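Local coordinates for protein probable M18-family aminopeptidase 1 (Thermotoga maritima, PDB 2GLF) that probably acts as a zinc-dependent M18-family aminopeptidase, removing residues from the N-termini of peptides, and carries manganese ions in this crystal, at residues Gly281-Leu294 / Gly401-Asp413. Residues are numbered along the deposited sequence; the frame is centred on the assembly and turned at random.
Sequences GSDGNTGAKARFYL and GTIAKFFAERGSD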
loop_
_atom_site.group_PDB
_atom_site.type_symbol
_atom_site.label_atom_id
_atom_site.label_comp_id
_atom_site.label_asym_id
_atom_site.label_seq_id
_atom_site.Cartn_x
_atom_site.Cartn_y
_atom_site.Cartn_z
ATOM N N GLY A 281 -24.913 17.626 -22.553
ATOM C CA GLY A 281 -24.329 18.956 -22.596
ATOM C C GLY A 281 -25.073 19.974 -23.443
ATOM O O GLY A 281 -24.790 21.168 -23.356
ATOM N N SER A 282 -26.008 19.506 -24.269
ATOM C CA SER A 282 -26.820 20.364 -25.143
ATOM C C SER A 282 -26.122 20.818 -26.427
ATOM O O SER A 282 -26.319 21.939 -26.889
ATOM C CB SER A 282 -27.339 21.589 -24.373
ATOM O OG SER A 282 -28.204 21.202 -23.312
ATOM N N ASP A 283 -25.316 19.929 -27.002
ATOM C CA ASP A 283 -24.597 20.211 -28.242
ATOM C C ASP A 283 -25.387 19.626 -29.408
ATOM O O ASP A 283 -25.956 18.540 -29.288
ATOM C CB ASP A 283 -23.206 19.573 -28.206
ATOM C CG ASP A 283 -22.321 20.159 -27.123
ATOM O OD1 ASP A 283 -21.905 21.331 -27.259
ATOM O OD2 ASP A 283 -22.047 19.447 -26.133
ATOM N N GLY A 284 -25.428 20.347 -30.525
ATOM C CA GLY A 284 -26.151 19.862 -31.688
ATOM C C GLY A 284 -27.156 20.836 -32.281
ATOM O O GLY A 284 -27.346 21.937 -31.768
ATOM N N ASN A 285 -27.789 20.418 -33.377
ATOM C CA ASN A 285 -28.800 21.209 -34.076
ATOM C C ASN A 285 -29.910 21.573 -33.116
ATOM O O ASN A 285 -30.433 22.690 -33.137
ATOM C CB ASN A 285 -29.379 20.401 -35.226
ATOM C CG ASN A 285 -28.339 20.043 -36.239
ATOM O OD1 ASN A 285 -27.737 20.920 -36.857
ATOM N ND2 ASN A 285 -28.101 18.753 -36.412
ATOM N N THR A 286 -30.287 20.611 -32.287
ATOM C CA THR A 286 -31.312 20.860 -31.300
ATOM C C THR A 286 -30.615 21.081 -29.964
ATOM O O THR A 286 -29.388 21.073 -29.881
ATOM C CB THR A 286 -32.285 19.689 -31.171
ATOM O OG1 THR A 286 -32.300 19.247 -29.808
ATOM C CG2 THR A 286 -31.895 18.543 -32.106
ATOM N N GLY A 287 -31.394 21.276 -28.913
ATOM C CA GLY A 287 -30.789 21.515 -27.618
ATOM C C GLY A 287 -30.647 23.009 -27.403
ATOM O O GLY A 287 -30.566 23.765 -28.371
ATOM N N ALA A 288 -30.645 23.445 -26.145
ATOM C CA ALA A 288 -30.506 24.864 -25.846
ATOM C C ALA A 288 -29.201 25.284 -26.499
ATOM O O ALA A 288 -28.330 24.445 -26.710
ATOM C CB ALA A 288 -30.447 25.074 -24.347
ATOM N N LYS A 289 -29.047 26.553 -26.843
ATOM C CA LYS A 289 -27.799 26.953 -27.474
ATOM C C LYS A 289 -27.679 26.215 -28.811
ATOM O O LYS A 289 -26.773 25.409 -29.005
ATOM C CB LYS A 289 -26.637 26.582 -26.544
ATOM C CG LYS A 289 -25.255 26.679 -27.148
ATOM C CD LYS A 289 -24.493 25.373 -26.962
ATOM C CE LYS A 289 -24.347 25.008 -25.496
ATOM N NZ LYS A 289 -23.470 23.822 -25.317
ATOM N N ALA A 290 -28.607 26.485 -29.723
ATOM C CA ALA A 290 -28.608 25.843 -31.034
ATOM C C ALA A 290 -29.252 26.714 -32.107
ATOM O O ALA A 290 -29.628 26.223 -33.170
ATOM C CB ALA A 290 -29.327 24.509 -30.963
ATOM N N ARG A 291 -29.389 28.003 -31.818
ATOM C CA ARG A 291 -29.967 28.957 -32.757
ATOM C C ARG A 291 -31.468 28.785 -32.946
ATOM O O ARG A 291 -32.203 29.768 -33.007
ATOM C CB ARG A 291 -29.261 28.868 -34.115
ATOM C CG ARG A 291 -29.536 30.064 -35.017
ATOM C CD ARG A 291 -28.714 30.016 -36.293
ATOM N NE ARG A 291 -28.874 31.231 -37.089
ATOM C CZ ARG A 291 -28.311 32.401 -36.799
ATOM N NH1 ARG A 291 -27.538 32.525 -35.729
ATOM N NH2 ARG A 291 -28.527 33.452 -37.576
ATOM N N PHE A 292 -31.915 27.539 -33.040
ATOM C CA PHE A 292 -33.333 27.217 -33.209
ATOM C C PHE A 292 -34.271 28.102 -32.374
ATOM O O PHE A 292 -35.295 28.602 -32.862
ATOM C CB PHE A 292 -33.553 25.752 -32.835
ATOM C CG PHE A 292 -34.992 25.374 -32.672
ATOM C CD1 PHE A 292 -35.884 25.504 -33.733
ATOM C CD2 PHE A 292 -35.453 24.866 -31.461
ATOM C CE1 PHE A 292 -37.220 25.130 -33.588
ATOM C CE2 PHE A 292 -36.783 24.489 -31.306
ATOM C CZ PHE A 292 -37.671 24.620 -32.371
ATOM N N TYR A 293 -33.909 28.278 -31.108
ATOM C CA TYR A 293 -34.675 29.080 -30.167
ATOM C C TYR A 293 -34.837 30.533 -30.609
ATOM O O TYR A 293 -35.937 31.078 -30.574
ATOM C CB TYR A 293 -33.996 29.007 -28.803
ATOM C CG TYR A 293 -34.453 30.024 -27.793
ATOM C CD1 TYR A 293 -35.805 30.216 -27.523
ATOM C CD2 TYR A 293 -33.523 30.753 -27.057
ATOM C CE1 TYR A 293 -36.222 31.111 -26.533
ATOM C CE2 TYR A 293 -33.924 31.643 -26.070
ATOM C CZ TYR A 293 -35.275 31.817 -25.808
ATOM O OH TYR A 293 -35.665 32.671 -24.802
ATOM N N LEU A 294 -33.744 31.167 -31.013
ATOM C CA LEU A 294 -33.827 32.549 -31.452
ATOM C C LEU A 294 -34.376 32.632 -32.870
ATOM O O LEU A 294 -35.013 33.615 -33.243
ATOM C CB LEU A 294 -32.455 33.206 -31.372
ATOM C CG LEU A 294 -31.939 33.309 -29.937
ATOM C CD1 LEU A 294 -30.731 34.230 -29.917
ATOM C CD2 LEU A 294 -33.037 33.856 -29.009
ATOM N N GLY A 401 -26.000 21.296 -13.065
ATOM C CA GLY A 401 -25.995 22.077 -14.286
ATOM C C GLY A 401 -27.174 21.747 -15.183
ATOM O O GLY A 401 -27.286 20.627 -15.679
ATOM N N THR A 402 -28.062 22.717 -15.379
ATOM C CA THR A 402 -29.229 22.531 -16.235
ATOM C C THR A 402 -29.107 23.477 -17.420
ATOM O O THR A 402 -28.114 24.195 -17.544
ATOM C CB THR A 402 -30.536 22.843 -15.498
ATOM O OG1 THR A 402 -30.492 24.188 -15.015
ATOM C CG2 THR A 402 -30.733 21.894 -14.328
ATOM N N ILE A 403 -30.122 23.492 -18.280
ATOM C CA ILE A 403 -30.087 24.349 -19.456
ATOM C C ILE A 403 -30.392 25.816 -19.155
ATOM O O ILE A 403 -30.276 26.675 -20.030
ATOM C CB ILE A 403 -31.053 23.841 -20.546
ATOM C CG1 ILE A 403 -32.505 24.073 -20.135
ATOM C CG2 ILE A 403 -30.813 22.366 -20.784
ATOM C CD1 ILE A 403 -33.498 23.767 -21.249
ATOM N N ALA A 404 -30.765 26.099 -17.912
ATOM C CA ALA A 404 -31.080 27.461 -17.511
ATOM C C ALA A 404 -29.982 28.431 -17.934
ATOM O O ALA A 404 -30.261 29.476 -18.520
ATOM C CB ALA A 404 -31.285 27.531 -16.002
ATOM N N LYS A 405 -28.733 28.082 -17.644
ATOM C CA LYS A 405 -27.606 28.946 -17.989
ATOM C C LYS A 405 -27.649 29.501 -19.425
ATOM O O LYS A 405 -27.402 30.690 -19.648
ATOM C CB LYS A 405 -26.285 28.195 -17.781
ATOM C CG LYS A 405 -26.069 27.051 -18.755
ATOM C CD LYS A 405 -24.647 26.513 -18.693
ATOM C CE LYS A 405 -24.361 25.798 -17.382
ATOM N NZ LYS A 405 -23.005 25.187 -17.403
ATOM N N PHE A 406 -27.964 28.638 -20.389
ATOM C CA PHE A 406 -28.010 29.028 -21.794
ATOM C C PHE A 406 -28.989 30.146 -22.102
ATOM O O PHE A 406 -28.729 30.992 -22.963
ATOM C CB PHE A 406 -28.336 27.817 -22.662
ATOM C CG PHE A 406 -27.387 26.677 -22.474
ATOM C CD1 PHE A 406 -26.009 26.888 -22.541
ATOM C CD2 PHE A 406 -27.864 25.393 -22.207
ATOM C CE1 PHE A 406 -25.116 25.839 -22.342
ATOM C CE2 PHE A 406 -26.976 24.332 -22.006
ATOM C CZ PHE A 406 -25.596 24.558 -22.074
ATOM N N PHE A 407 -30.119 30.154 -21.409
ATOM C CA PHE A 407 -31.111 31.187 -21.645
ATOM C C PHE A 407 -30.733 32.482 -20.943
ATOM O O PHE A 407 -30.952 33.572 -21.479
ATOM C CB PHE A 407 -32.491 30.692 -21.213
ATOM C CG PHE A 407 -32.987 29.553 -22.044
ATOM C CD1 PHE A 407 -32.498 28.269 -21.843
ATOM C CD2 PHE A 407 -33.871 29.779 -23.094
ATOM C CE1 PHE A 407 -32.877 27.227 -22.673
ATOM C CE2 PHE A 407 -34.260 28.739 -23.939
ATOM C CZ PHE A 407 -33.759 27.462 -23.727
ATOM N N ALA A 408 -30.154 32.363 -19.751
ATOM C CA ALA A 408 -29.721 33.538 -19.006
ATOM C C ALA A 408 -28.571 34.139 -19.807
ATOM O O ALA A 408 -28.260 35.324 -19.694
ATOM C CB ALA A 408 -29.248 33.132 -17.621
ATOM N N GLU A 409 -27.954 33.287 -20.622
ATOM C CA GLU A 409 -26.833 33.653 -21.478
ATOM C C GLU A 409 -27.352 34.562 -22.584
ATOM O O GLU A 409 -26.603 35.360 -23.149
ATOM C CB GLU A 409 -26.229 32.388 -22.102
ATOM C CG GLU A 409 -24.712 32.311 -22.070
ATOM C CD GLU A 409 -24.182 30.992 -22.625
ATOM O OE1 GLU A 409 -24.277 30.773 -23.852
ATOM O OE2 GLU A 409 -23.673 30.170 -21.828
ATOM N N ARG A 410 -28.644 34.439 -22.881
ATOM C CA ARG A 410 -29.264 35.245 -23.924
ATOM C C ARG A 410 -29.895 36.544 -23.434
ATOM O O ARG A 410 -30.683 37.164 -24.151
ATOM C CB ARG A 410 -30.310 34.430 -24.678
ATOM C CG ARG A 410 -29.747 33.190 -25.335
ATOM C CD ARG A 410 -30.715 32.657 -26.365
ATOM N NE ARG A 410 -30.685 31.201 -26.429
ATOM C CZ ARG A 410 -29.618 30.485 -26.758
ATOM N NH1 ARG A 410 -28.477 31.089 -27.059
ATOM N NH2 ARG A 410 -29.697 29.165 -26.768
ATOM N N GLY A 411 -29.570 36.945 -22.209
ATOM C CA GLY A 411 -30.088 38.196 -21.695
ATOM C C GLY A 411 -31.320 38.204 -20.818
ATOM O O GLY A 411 -31.671 39.259 -20.287
ATOM N N SER A 412 -31.984 37.065 -20.648
ATOM C CA SER A 412 -33.181 37.030 -19.807
ATOM C C SER A 412 -32.957 36.310 -18.485
ATOM O O SER A 412 -32.057 35.483 -18.368
ATOM C CB SER A 412 -34.343 36.380 -20.563
ATOM O OG SER A 412 -33.966 35.133 -21.107
ATOM N N ASP A 413 -33.780 36.637 -17.492
ATOM C CA ASP A 413 -33.693 36.031 -16.166
ATOM C C ASP A 413 -34.298 34.633 -16.143
ATOM O O ASP A 413 -35.374 34.398 -16.697
ATOM C CB ASP A 413 -34.388 36.927 -15.142
ATOM C CG ASP A 413 -33.560 38.150 -14.791
ATOM O OD1 ASP A 413 -32.736 38.072 -13.856
ATOM O OD2 ASP A 413 -33.718 39.189 -15.462
HETATM O O HOH W 1 -33.687 33.792 -23.268
#
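With CG anti to the backbone N (chi1 166°), the Y293 side chain reaches across to F407. F407 CE2 sits over the centre of the tyrosine ring, and the centroids are 4.8 Å apart, the planes meeting obliquely at 58°. R410 lies at the edge of the same ring, NE close to the ring plane and CD against CE2, with the guanidinium turned 47° from the ring; its CD also packs on L294 CD2 at 3.7 Å. A water joins Y293 OH (2.7 Å) to S412 OG and donates to F407 O. Replacing Y293 by an alanine would probably leave a gap against F407 and R410 and deprive this water of one partner.

Farther along, A288 CB meets I403, F406 and F407, 3.7 Å from F407 CE1. The F406 ring lies between the aliphatic parts of K289 and K405 on opposite faces, while K289 NZ, on a poorly ordered side chain, forms a salt bridge within 281-294 to D283 OD1 (3.5 Å).

The contact thus seats the loop leading into helix 292-303 and that helix's first turn against helix 404-408 and the turn after it, beside the two-manganese site. No direct hydrogen bond spans the segments, so mainly apolar and aromatic packing and the packing of the R410 side chain, supplemented by one bridging water, hold them together.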